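Elongation factor G (Thermus thermophilus, PDB 2DY1) binds GTP and a magnesium ion and probably acts as a translational GTPase in the elongation step of protein synthesis. Local coordinates at residues P162-G166 with K179-Y183; L127-V131 with L267-P273; R75-L79 with A344-L348. Numbering follows the deposited sequence.

Contact 1 (P162-G166 with K179-Y183)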
ATOM      1  N   PRO A 162     -27.839 -16.838 -13.106  1.00  9.83           N
ATOM      2  CA  PRO A 162     -27.829 -18.093 -12.353  1.00 12.23           C
ATOM      3  C   PRO A 162     -28.893 -19.104 -12.728  1.00 12.26           C
ATOM      4  O   PRO A 162     -30.044 -18.739 -13.024  1.00 13.05           O
ATOM      5  CB  PRO A 162     -27.983 -17.632 -10.908  1.00 11.32           C
ATOM      6  CG  PRO A 162     -28.784 -16.357 -11.033  1.00 17.78           C
ATOM      7  CD  PRO A 162     -28.301 -15.698 -12.300  1.00 12.15           C
ATOM      8  N   LEU A 163     -28.498 -20.376 -12.744  1.00 12.00           N
ATOM      9  CA  LEU A 163     -29.467 -21.440 -12.979  1.00 11.73           C
ATOM     10  C   LEU A 163     -29.848 -21.989 -11.615  1.00 13.04           C
ATOM     11  O   LEU A 163     -28.990 -22.397 -10.837  1.00 13.22           O
ATOM     12  CB  LEU A 163     -28.876 -22.563 -13.837  1.00 10.10           C
ATOM     13  CG  LEU A 163     -29.837 -23.724 -14.084  1.00 12.33           C
ATOM     14  CD1 LEU A 163     -30.985 -23.213 -14.961  1.00 14.02           C
ATOM     15  CD2 LEU A 163     -29.116 -24.875 -14.794  1.00 14.63           C
ATOM     16  N   TYR A 164     -31.142 -21.962 -11.301  1.00 13.93           N
ATOM     17  CA  TYR A 164     -31.625 -22.484 -10.029  1.00 13.18           C
ATOM     18  C   TYR A 164     -32.506 -23.702 -10.230  1.00 14.12           C
ATOM     19  O   TYR A 164     -33.158 -23.851 -11.267  1.00 17.87           O
ATOM     20  CB  TYR A 164     -32.483 -21.451  -9.299  1.00 15.53           C
ATOM     21  CG  TYR A 164     -31.726 -20.279  -8.730  1.00 13.17           C
ATOM     22  CD1 TYR A 164     -31.082 -20.377  -7.495  1.00 18.00           C
ATOM     23  CD2 TYR A 164     -31.658 -19.073  -9.417  1.00 18.60           C
ATOM     24  CE1 TYR A 164     -30.385 -19.284  -6.960  1.00 23.46           C
ATOM     25  CE2 TYR A 164     -30.978 -17.988  -8.890  1.00 18.38           C
ATOM     26  CZ  TYR A 164     -30.346 -18.092  -7.669  1.00 18.21           C
ATOM     27  OH  TYR A 164     -29.691 -16.991  -7.136  1.00 20.11           O
ATOM     28  N   GLU A 165     -32.524 -24.562  -9.221  1.00 18.15           N
ATOM     29  CA  GLU A 165     -33.397 -25.735  -9.214  1.00 19.11           C
ATOM     30  C   GLU A 165     -33.983 -25.731  -7.812  1.00 23.21           C
ATOM     31  O   GLU A 165     -33.271 -25.891  -6.821  1.00 22.42           O
ATOM     32  CB  GLU A 165     -32.613 -27.026  -9.494  1.00 19.71           C
ATOM     33  CG  GLU A 165     -32.244 -27.181 -10.955  1.00 18.34           C
ATOM     34  CD  GLU A 165     -31.374 -28.398 -11.226  1.00 17.75           C
ATOM     35  OE1 GLU A 165     -31.036 -29.103 -10.253  1.00 21.07           O
ATOM     36  OE2 GLU A 165     -31.029 -28.627 -12.409  1.00 23.51           O
ATOM     37  N   GLY A 166     -35.287 -25.487  -7.730  1.00 28.64           N
ATOM     38  CA  GLY A 166     -35.945 -25.459  -6.437  1.00 34.55           C
ATOM     39  C   GLY A 166     -35.263 -24.560  -5.421  1.00 35.83           C
ATOM     40  O   GLY A 166     -35.091 -24.942  -4.260  1.00 35.66           O
ATOM     41  N   LYS A 179     -28.227 -20.857 -23.580  1.00 24.44           N
ATOM     42  CA  LYS A 179     -28.011 -22.230 -23.180  1.00 23.42           C
ATOM     43  C   LYS A 179     -27.724 -22.236 -21.698  1.00 23.96           C
ATOM     44  O   LYS A 179     -27.269 -21.235 -21.144  1.00 27.59           O
ATOM     45  CB  LYS A 179     -26.847 -22.845 -23.960  1.00 29.99           C
ATOM     46  CG  LYS A 179     -27.158 -23.027 -25.446  1.00 37.99           C
ATOM     47  CD  LYS A 179     -26.103 -23.855 -26.146  1.00 39.86           C
ATOM     48  CE  LYS A 179     -26.417 -23.981 -27.631  1.00 46.67           C
ATOM     49  NZ  LYS A 179     -25.351 -24.720 -28.364  1.00 48.94           N
ATOM     50  N   ALA A 180     -28.014 -23.357 -21.055  1.00 23.84           N
ATOM     51  CA  ALA A 180     -27.806 -23.459 -19.627  1.00 17.23           C
ATOM     52  C   ALA A 180     -26.984 -24.702 -19.304  1.00 16.97           C
ATOM     53  O   ALA A 180     -26.974 -25.679 -20.068  1.00 16.15           O
ATOM     54  CB  ALA A 180     -29.150 -23.516 -18.909  1.00 21.61           C
ATOM     55  N   TYR A 181     -26.313 -24.658 -18.158  1.00 15.83           N
ATOM     56  CA  TYR A 181     -25.464 -25.755 -17.723  1.00 16.55           C
ATOM     57  C   TYR A 181     -25.593 -25.950 -16.229  1.00 15.07           C
ATOM     58  O   TYR A 181     -25.521 -24.984 -15.475  1.00 13.85           O
ATOM     59  CB  TYR A 181     -24.001 -25.441 -18.047  1.00 18.88           C
ATOM     60  CG  TYR A 181     -23.793 -25.108 -19.504  1.00 19.40           C
ATOM     61  CD1 TYR A 181     -23.968 -23.810 -19.971  1.00 19.88           C
ATOM     62  CD2 TYR A 181     -23.530 -26.118 -20.431  1.00 23.14           C
ATOM     63  CE1 TYR A 181     -23.893 -23.518 -21.339  1.00 19.39           C
ATOM     64  CE2 TYR A 181     -23.459 -25.843 -21.799  1.00 21.56           C
ATOM     65  CZ  TYR A 181     -23.639 -24.547 -22.243  1.00 27.14           C
ATOM     66  OH  TYR A 181     -23.556 -24.292 -23.594  1.00 26.57           O
ATOM     67  N   ARG A 182     -25.766 -27.193 -15.804  1.00 15.08           N
ATOM     68  CA  ARG A 182     -25.872 -27.471 -14.380  1.00 14.79           C
ATOM     69  C   ARG A 182     -24.641 -28.246 -13.943  1.00 15.34           C
ATOM     70  O   ARG A 182     -24.019 -28.948 -14.743  1.00 21.04           O
ATOM     71  CB  ARG A 182     -27.144 -28.273 -14.070  1.00 19.23           C
ATOM     72  CG  ARG A 182     -27.115 -29.710 -14.517  1.00 21.00           C
ATOM     73  CD  ARG A 182     -28.455 -30.415 -14.227  1.00 22.97           C
ATOM     74  NE  ARG A 182     -28.903 -30.327 -12.837  1.00 21.37           N
ATOM     75  CZ  ARG A 182     -28.484 -31.111 -11.844  1.00 20.31           C
ATOM     76  NH1 ARG A 182     -27.587 -32.070 -12.065  1.00 23.45           N
ATOM     77  NH2 ARG A 182     -28.967 -30.933 -10.625  1.00 22.75           N
ATOM     78  N   TYR A 183     -24.297 -28.114 -12.671  1.00 14.05           N
ATOM     79  CA  TYR A 183     -23.139 -28.787 -12.117  1.00 15.54           C
ATOM     80  C   TYR A 183     -23.484 -29.730 -10.984  1.00 18.02           C
ATOM     81  O   TYR A 183     -24.349 -29.448 -10.161  1.00 19.99           O
ATOM     82  CB  TYR A 183     -22.137 -27.752 -11.582  1.00 16.57           C
ATOM     83  CG  TYR A 183     -21.513 -26.926 -12.654  1.00 13.74           C
ATOM     84  CD1 TYR A 183     -22.231 -25.916 -13.300  1.00 15.54           C
ATOM     85  CD2 TYR A 183     -20.203 -27.178 -13.065  1.00 14.25           C
ATOM     86  CE1 TYR A 183     -21.655 -25.179 -14.330  1.00 15.30           C
ATOM     87  CE2 TYR A 183     -19.630 -26.451 -14.085  1.00 16.00           C
ATOM     88  CZ  TYR A 183     -20.351 -25.457 -14.711  1.00 19.48           C
ATOM     89  OH  TYR A 183     -19.762 -24.723 -15.703  1.00 25.17           O
TER
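Glu165 and Arg182 face each other at the edge of this contact in a two-pronged salt bridge. Arg182 NE donates to Glu165 OE2 and Arg182 NH2 to Glu165 OE1, each pair 2.8 Å apart and nearly straight, with N-H...O angles of 167° and 171°. Both side chains are shaped for this side-on, bidentate pairing. Glu165 leaves the backbone with chi1 m; the trans chi2 extends the side chain, and a chi3 of -2° sets the plane of the carboxylate so that OE1 and OE2 meet NH2 and NE. Arg182 starts out p, extends through a trans chi2, then bends at chi3 (m), so that the NE and NH2 side of the guanidinium is presented to the acid. The third nitrogen, NH1, has a second acidic partner in Glu184.

The two segments belong to strands 156-165 and 179-184, which are not neighbours in the sheet: strand 168-174 lies between them, antiparallel to both, in the meander that ends the mixed sheet of the GTP-binding domain. This explains why no backbone hydrogen bond joins them and why their axes stay 7.9 Å apart at closest, at an angle of 58° that reflects the twist of the sheet.

Beside the ion pair the contact is apolar. Leu163, in the t,p rotamer, reaches across with CD2, which lies 4.3 Å from Ala180 CB, 4.0 Å from Arg182 CB and 3.7 Å from the carbonyl Tyr181 O. Tyr181 itself points its CA-to-CB bond away, and its side chain touches Glu188 of strand 187-191. Leu163 also touches Val170, Ala191 and Pro194.

Contact 2 (L127-V131 with L267-P273)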
ATOM      1  N   LEU A 127      -6.450  -0.316 -17.160  1.00 13.60           N
ATOM      2  CA  LEU A 127      -6.756  -1.717 -17.352  1.00 10.78           C
ATOM      3  C   LEU A 127      -8.201  -2.115 -17.546  1.00 12.33           C
ATOM      4  O   LEU A 127      -9.075  -1.603 -16.868  1.00 13.37           O
ATOM      5  CB  LEU A 127      -6.279  -2.531 -16.136  1.00  9.56           C
ATOM      6  CG  LEU A 127      -4.796  -2.472 -15.758  1.00 12.06           C
ATOM      7  CD1 LEU A 127      -4.556  -3.487 -14.605  1.00 14.40           C
ATOM      8  CD2 LEU A 127      -3.920  -2.797 -16.956  1.00 17.82           C
ATOM      9  N   PRO A 128      -8.456  -3.050 -18.472  1.00 11.20           N
ATOM     10  CA  PRO A 128      -9.808  -3.556 -18.713  1.00 11.30           C
ATOM     11  C   PRO A 128     -10.179  -4.267 -17.402  1.00 14.86           C
ATOM     12  O   PRO A 128      -9.296  -4.741 -16.665  1.00 13.19           O
ATOM     13  CB  PRO A 128      -9.609  -4.582 -19.816  1.00 14.59           C
ATOM     14  CG  PRO A 128      -8.477  -3.953 -20.631  1.00 16.03           C
ATOM     15  CD  PRO A 128      -7.533  -3.490 -19.543  1.00 11.50           C
ATOM     16  N   ARG A 129     -11.472  -4.348 -17.112  1.00 13.22           N
ATOM     17  CA  ARG A 129     -11.943  -5.001 -15.898  1.00 13.59           C
ATOM     18  C   ARG A 129     -13.104  -5.937 -16.209  1.00 14.92           C
ATOM     19  O   ARG A 129     -13.941  -5.651 -17.073  1.00 13.19           O
ATOM     20  CB  ARG A 129     -12.418  -3.967 -14.870  1.00 12.50           C
ATOM     21  CG  ARG A 129     -11.315  -3.360 -13.990  1.00 13.43           C
ATOM     22  CD  ARG A 129     -11.554  -1.867 -13.832  1.00 14.79           C
ATOM     23  NE  ARG A 129     -11.214  -1.221 -15.104  1.00 17.95           N
ATOM     24  CZ  ARG A 129     -11.724  -0.072 -15.522  1.00 22.21           C
ATOM     25  NH1 ARG A 129     -12.611   0.580 -14.775  1.00 22.43           N
ATOM     26  NH2 ARG A 129     -11.354   0.414 -16.700  1.00 23.06           N
ATOM     27  N   MET A 130     -13.117  -7.079 -15.530  1.00 11.22           N
ATOM     28  CA  MET A 130     -14.191  -8.072 -15.640  1.00 11.02           C
ATOM     29  C   MET A 130     -14.526  -8.370 -14.180  1.00 14.42           C
ATOM     30  O   MET A 130     -13.656  -8.276 -13.328  1.00 14.60           O
ATOM     31  CB  MET A 130     -13.679  -9.343 -16.348  1.00 16.07           C
ATOM     32  CG  MET A 130     -14.482 -10.608 -16.155  1.00 27.07           C
ATOM     33  SD  MET A 130     -13.598 -11.999 -16.971  1.00 25.91           S
ATOM     34  CE  MET A 130     -13.856 -11.490 -18.652  1.00 25.82           C
ATOM     35  N   VAL A 131     -15.787  -8.678 -13.890  1.00 10.64           N
ATOM     36  CA  VAL A 131     -16.214  -8.994 -12.524  1.00 11.16           C
ATOM     37  C   VAL A 131     -16.580 -10.456 -12.457  1.00  9.50           C
ATOM     38  O   VAL A 131     -17.170 -10.985 -13.398  1.00 12.48           O
ATOM     39  CB  VAL A 131     -17.507  -8.211 -12.157  1.00 10.47           C
ATOM     40  CG1 VAL A 131     -18.085  -8.697 -10.818  1.00 10.88           C
ATOM     41  CG2 VAL A 131     -17.210  -6.715 -12.082  1.00 14.49           C
ATOM     42  N   LEU A 267     -13.910 -17.426 -20.737  1.00 11.53           N
ATOM     43  CA  LEU A 267     -14.323 -16.031 -20.866  1.00 12.33           C
ATOM     44  C   LEU A 267     -13.127 -15.083 -20.722  1.00 15.54           C
ATOM     45  O   LEU A 267     -13.076 -14.051 -21.383  1.00 12.53           O
ATOM     46  CB  LEU A 267     -15.419 -15.702 -19.843  1.00 12.14           C
ATOM     47  CG  LEU A 267     -15.960 -14.275 -19.817  1.00 12.31           C
ATOM     48  CD1 LEU A 267     -16.609 -13.934 -21.157  1.00 14.91           C
ATOM     49  CD2 LEU A 267     -16.981 -14.147 -18.690  1.00 13.97           C
ATOM     50  N   ILE A 268     -12.170 -15.417 -19.853  1.00 10.87           N
ATOM     51  CA  ILE A 268     -10.978 -14.587 -19.706  1.00 10.18           C
ATOM     52  C   ILE A 268     -10.262 -14.515 -21.057  1.00 13.64           C
ATOM     53  O   ILE A 268      -9.863 -13.427 -21.507  1.00 13.58           O
ATOM     54  CB  ILE A 268     -10.045 -15.184 -18.630  1.00 11.80           C
ATOM     55  CG1 ILE A 268     -10.605 -14.840 -17.248  1.00 11.88           C
ATOM     56  CG2 ILE A 268      -8.620 -14.656 -18.793  1.00 15.55           C
ATOM     57  CD1 ILE A 268      -9.991 -15.660 -16.085  1.00 14.47           C
ATOM     58  N   LEU A 269     -10.104 -15.666 -21.707  1.00 13.78           N
ATOM     59  CA  LEU A 269      -9.437 -15.709 -23.006  1.00 12.34           C
ATOM     60  C   LEU A 269     -10.228 -14.933 -24.051  1.00 14.93           C
ATOM     61  O   LEU A 269      -9.669 -14.168 -24.840  1.00 17.36           O
ATOM     62  CB  LEU A 269      -9.245 -17.169 -23.451  1.00 13.35           C
ATOM     63  CG  LEU A 269      -8.218 -17.894 -22.582  1.00 13.96           C
ATOM     64  CD1 LEU A 269      -8.435 -19.398 -22.694  1.00 18.49           C
ATOM     65  CD2 LEU A 269      -6.780 -17.497 -23.006  1.00 14.60           C
ATOM     66  N   GLU A 270     -11.541 -15.092 -24.039  1.00 13.65           N
ATOM     67  CA  GLU A 270     -12.367 -14.407 -25.023  1.00 16.04           C
ATOM     68  C   GLU A 270     -12.494 -12.897 -24.851  1.00 17.64           C
ATOM     69  O   GLU A 270     -12.499 -12.143 -25.830  1.00 16.39           O
ATOM     70  CB  GLU A 270     -13.767 -15.027 -25.009  1.00 19.06           C
ATOM     71  CG  GLU A 270     -14.794 -14.263 -25.824  1.00 24.11           C
ATOM     72  CD  GLU A 270     -16.191 -14.841 -25.671  1.00 37.56           C
ATOM     73  OE1 GLU A 270     -16.433 -15.557 -24.670  1.00 35.44           O
ATOM     74  OE2 GLU A 270     -17.047 -14.568 -26.539  1.00 35.55           O
ATOM     75  N   ALA A 271     -12.585 -12.446 -23.606  1.00 10.56           N
ATOM     76  CA  ALA A 271     -12.789 -11.035 -23.317  1.00 11.55           C
ATOM     77  C   ALA A 271     -11.611 -10.126 -23.014  1.00 13.89           C
ATOM     78  O   ALA A 271     -11.653  -8.943 -23.332  1.00 15.82           O
ATOM     79  CB  ALA A 271     -13.809 -10.912 -22.176  1.00 16.56           C
ATOM     80  N   LEU A 272     -10.571 -10.659 -22.385  1.00 10.59           N
ATOM     81  CA  LEU A 272      -9.459  -9.827 -21.974  1.00  9.99           C
ATOM     82  C   LEU A 272      -8.368  -9.770 -23.018  1.00 11.35           C
ATOM     83  O   LEU A 272      -8.205 -10.697 -23.800  1.00 12.80           O
ATOM     84  CB  LEU A 272      -8.947 -10.317 -20.614  1.00 10.69           C
ATOM     85  CG  LEU A 272     -10.084 -10.339 -19.575  1.00 10.71           C
ATOM     86  CD1 LEU A 272      -9.496 -10.807 -18.232  1.00 13.51           C
ATOM     87  CD2 LEU A 272     -10.735  -8.966 -19.408  1.00 10.08           C
ATOM     88  N   PRO A 273      -7.610  -8.666 -23.035  1.00 12.88           N
ATOM     89  CA  PRO A 273      -6.547  -8.506 -24.032  1.00 13.05           C
ATOM     90  C   PRO A 273      -5.268  -9.268 -23.855  1.00 14.80           C
ATOM     91  O   PRO A 273      -4.855  -9.568 -22.747  1.00 14.27           O
ATOM     92  CB  PRO A 273      -6.285  -7.010 -24.003  1.00 14.22           C
ATOM     93  CG  PRO A 273      -6.371  -6.718 -22.536  1.00 14.67           C
ATOM     94  CD  PRO A 273      -7.661  -7.487 -22.152  1.00 12.56           C
TER
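Met130 gives up far more surface than any other residue here, 107 Å² of the 273 Å² buried in all. Its side chain is extended through chi1 and chi2 (both t) and turns only at chi3 (m), which carries the terminal methyl to the last turn of the helix. There Met130 CE sits 3.6 Å from Ala271 CB, 3.7 Å from Leu267 CG and 4.1 Å from Leu272 CG, while Met130 SD lies 4.1 Å from Ile268 CG1. The small Ala271, one turn after Leu267, leaves room for the methyl group.

Leu272 is the first residue to leave helical geometry. Its CA-to-CB bond points sideways, yet the m,t rotamer brings the branched end back to Met130. Pro128 closes the other end of the contact by meeting Pro273, ring against ring, with Pro128 CG 3.9 Å from Pro273 CD. No hydrogen bond crosses the interface.

This is strand-on-helix packing inside the P-loop NTPase fold of the GTP-binding domain. Strand 129-134 runs between the parallel strands 100-106 and 248-252, and helix 261-271 packs on one face of the sheet, roughly antiparallel to the strand (150° between the short axes, 10.6 Å at closest), where Leu269 and Ile268 reach Val76 of strand 74-80 and Ala271 touches Phe238 of helix 231-243.

Contact 3 (R75-L79 with A344-L348)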
ATOM      1  N   ARG A  75      -2.495 -19.931 -22.330  1.00 12.12           N
ATOM      2  CA  ARG A  75      -1.951 -19.695 -21.005  1.00 10.16           C
ATOM      3  C   ARG A  75      -2.523 -18.442 -20.377  1.00 16.90           C
ATOM      4  O   ARG A  75      -2.645 -17.396 -21.024  1.00 15.82           O
ATOM      5  CB  ARG A  75      -0.426 -19.552 -21.086  1.00 14.13           C
ATOM      6  CG  ARG A  75       0.295 -20.856 -21.424  1.00 17.33           C
ATOM      7  CD  ARG A  75       1.782 -20.597 -21.591  1.00 25.51           C
ATOM      8  NE  ARG A  75       2.585 -21.819 -21.633  1.00 40.30           N
ATOM      9  CZ  ARG A  75       2.572 -22.704 -22.626  1.00 43.13           C
ATOM     10  NH1 ARG A  75       1.790 -22.518 -23.683  1.00 47.35           N
ATOM     11  NH2 ARG A  75       3.344 -23.781 -22.558  1.00 49.98           N
ATOM     12  N   VAL A  76      -2.925 -18.556 -19.120  1.00 10.62           N
ATOM     13  CA  VAL A  76      -3.393 -17.388 -18.407  1.00  9.41           C
ATOM     14  C   VAL A  76      -2.541 -17.311 -17.164  1.00 12.09           C
ATOM     15  O   VAL A  76      -2.577 -18.222 -16.339  1.00 12.03           O
ATOM     16  CB  VAL A  76      -4.883 -17.490 -18.017  1.00 10.77           C
ATOM     17  CG1 VAL A  76      -5.269 -16.315 -17.129  1.00 12.38           C
ATOM     18  CG2 VAL A  76      -5.730 -17.516 -19.293  1.00 12.93           C
ATOM     19  N   PHE A  77      -1.731 -16.253 -17.058  1.00 10.08           N
ATOM     20  CA  PHE A  77      -0.918 -16.092 -15.852  1.00 10.00           C
ATOM     21  C   PHE A  77      -1.791 -15.281 -14.926  1.00 11.13           C
ATOM     22  O   PHE A  77      -1.953 -14.079 -15.111  1.00 10.80           O
ATOM     23  CB  PHE A  77       0.402 -15.394 -16.181  1.00  9.67           C
ATOM     24  CG  PHE A  77       1.351 -16.276 -16.948  1.00  9.67           C
ATOM     25  CD1 PHE A  77       1.227 -16.403 -18.326  1.00 13.64           C
ATOM     26  CD2 PHE A  77       2.298 -17.058 -16.286  1.00 11.10           C
ATOM     27  CE1 PHE A  77       2.017 -17.308 -19.047  1.00 11.99           C
ATOM     28  CE2 PHE A  77       3.095 -17.966 -16.998  1.00 13.65           C
ATOM     29  CZ  PHE A  77       2.952 -18.095 -18.377  1.00 10.48           C
ATOM     30  N   LEU A  78      -2.339 -15.959 -13.912  1.00 10.12           N
ATOM     31  CA  LEU A  78      -3.270 -15.340 -12.967  1.00  8.62           C
ATOM     32  C   LEU A  78      -2.536 -14.967 -11.693  1.00  9.50           C
ATOM     33  O   LEU A  78      -1.868 -15.802 -11.096  1.00 10.51           O
ATOM     34  CB  LEU A  78      -4.407 -16.328 -12.648  1.00  9.56           C
ATOM     35  CG  LEU A  78      -5.573 -15.820 -11.788  1.00 10.62           C
ATOM     36  CD1 LEU A  78      -6.355 -14.739 -12.554  1.00 13.07           C
ATOM     37  CD2 LEU A  78      -6.498 -17.001 -11.439  1.00 14.18           C
ATOM     38  N   LEU A  79      -2.657 -13.708 -11.293  1.00  9.40           N
ATOM     39  CA  LEU A  79      -1.987 -13.245 -10.070  1.00  9.00           C
ATOM     40  C   LEU A  79      -3.064 -13.130  -8.989  1.00 10.46           C
ATOM     41  O   LEU A  79      -3.912 -12.246  -9.049  1.00 11.35           O
ATOM     42  CB  LEU A  79      -1.322 -11.895 -10.322  1.00 10.39           C
ATOM     43  CG  LEU A  79      -0.472 -11.879 -11.606  1.00 13.56           C
ATOM     44  CD1 LEU A  79       0.199 -10.518 -11.774  1.00 14.04           C
ATOM     45  CD2 LEU A  79       0.591 -12.975 -11.538  1.00 17.66           C
ATOM     46  N   ALA A 344       5.689 -12.832 -24.337  1.00 12.39           N
ATOM     47  CA  ALA A 344       5.047 -11.715 -23.636  1.00 11.47           C
ATOM     48  C   ALA A 344       3.791 -12.249 -22.940  1.00 11.56           C
ATOM     49  O   ALA A 344       3.014 -13.010 -23.526  1.00 13.29           O
ATOM     50  CB  ALA A 344       4.678 -10.603 -24.631  1.00 13.53           C
ATOM     51  N   GLY A 345       3.609 -11.829 -21.685  1.00 12.78           N
ATOM     52  CA  GLY A 345       2.480 -12.294 -20.891  1.00 13.17           C
ATOM     53  C   GLY A 345       2.973 -13.208 -19.771  1.00 13.78           C
ATOM     54  O   GLY A 345       2.329 -13.345 -18.729  1.00 12.33           O
ATOM     55  N   PHE A 346       4.116 -13.843 -19.990  1.00  9.62           N
ATOM     56  CA  PHE A 346       4.678 -14.714 -18.960  1.00 11.43           C
ATOM     57  C   PHE A 346       5.105 -13.926 -17.737  1.00  9.33           C
ATOM     58  O   PHE A 346       5.449 -12.735 -17.804  1.00 10.30           O
ATOM     59  CB  PHE A 346       5.949 -15.424 -19.466  1.00 10.08           C
ATOM     60  CG  PHE A 346       5.706 -16.748 -20.118  1.00 10.10           C
ATOM     61  CD1 PHE A 346       4.839 -16.862 -21.200  1.00 11.91           C
ATOM     62  CD2 PHE A 346       6.353 -17.901 -19.645  1.00 10.82           C
ATOM     63  CE1 PHE A 346       4.610 -18.093 -21.806  1.00 10.16           C
ATOM     64  CE2 PHE A 346       6.130 -19.145 -20.242  1.00 12.23           C
ATOM     65  CZ  PHE A 346       5.258 -19.246 -21.326  1.00 13.59           C
ATOM     66  N   VAL A 347       5.067 -14.625 -16.603  1.00 11.04           N
ATOM     67  CA  VAL A 347       5.595 -14.108 -15.366  1.00 11.79           C
ATOM     68  C   VAL A 347       6.674 -15.131 -15.051  1.00  9.96           C
ATOM     69  O   VAL A 347       6.440 -16.337 -15.112  1.00 13.29           O
ATOM     70  CB  VAL A 347       4.557 -14.082 -14.237  1.00 12.26           C
ATOM     71  CG1 VAL A 347       5.269 -13.845 -12.897  1.00 13.47           C
ATOM     72  CG2 VAL A 347       3.557 -12.951 -14.508  1.00 14.09           C
ATOM     73  N   LEU A 348       7.877 -14.640 -14.787  1.00 12.35           N
ATOM     74  CA  LEU A 348       8.994 -15.511 -14.473  1.00 11.07           C
ATOM     75  C   LEU A 348       9.454 -15.332 -13.048  1.00 12.92           C
ATOM     76  O   LEU A 348       9.321 -14.250 -12.480  1.00 14.86           O
ATOM     77  CB  LEU A 348      10.179 -15.190 -15.381  1.00 13.27           C
ATOM     78  CG  LEU A 348       9.937 -15.388 -16.883  1.00 16.25           C
ATOM     79  CD1 LEU A 348      11.184 -14.923 -17.635  1.00 25.86           C
ATOM     80  CD2 LEU A 348       9.655 -16.836 -17.194  1.00 19.32           C
TER
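Arg75 opens the contact at its more exposed end: an extended side chain (m,t,t) brings Arg75 NE to 3.7 Å from Phe346 CZ, an oblique approach to the phenylalanine ring. The CA-to-CB bond of Val76 points away, and its side chain packs on Leu265, Ile268 and Leu269 of helix 261-271.

Phe77 is the main element, with 98 Å² covered. One face of its ring receives Phe346 CA in a CH-pi contact, 3.8 Å from the ring centroid and 13° off the normal. The two phenyl rings pack obliquely, centroids 4.6 Å apart and planes at 43°, with Phe77 CZ 3.5 Å from Phe346 CG. Phe77 CD1 approaches Gly345 O at 3.3 Å, and Phe77 CD2 lies 4.3 Å from Val347 CB. Gly345 adopts phi/psi of 110/-26, where a CB would jam against the preceding carbonyl oxygen. Gly345 O is hydrogen-bonded to Thr11 OG1 of strand 9-16.

The CA-to-CB bond of Leu78 also points away, and Leu79 finishes the run with Leu79 CD2 at 4.2 Å from Val347 CG2. Val330 of strand 323-332 packs on both Phe77 and Phe346, and Pro331 on Val347.

No hydrogen bond links the segments; the contact is mainly apolar and aromatic packing at this interdomain interface of the elongation factor G architecture, in which strand 74-80 of the GTP-binding domain's sheet meets the loop leading into strand 347-350, and its first residue, Val347, in domain 2.

How the contacts relate
All three contacts reach the mixed sheet of the GTP-binding domain, and along the chain they are nested: contact 1 lies inside the loop closed by contact 2, and contact 2 inside that closed by contact 3. Contacts 2 and 3, centres 14 Å apart, touch directly through Leu269 CD2 and Val76 CG2 (3.9 Å) and Ile268 CG2 and Val76 CG1 (4.1 Å), so strand 74-80 meets helix 261-271 on one face and domain 2 on the other. Contact 1 stands apart, its centre 23 Å from that of contact 2. In contact 3 the Leu79 side chain is about 12 Å from GTP and about 11 Å from magnesium; in contact 2 that of Ile268 is about 12 Å from GTP-binding Lys22.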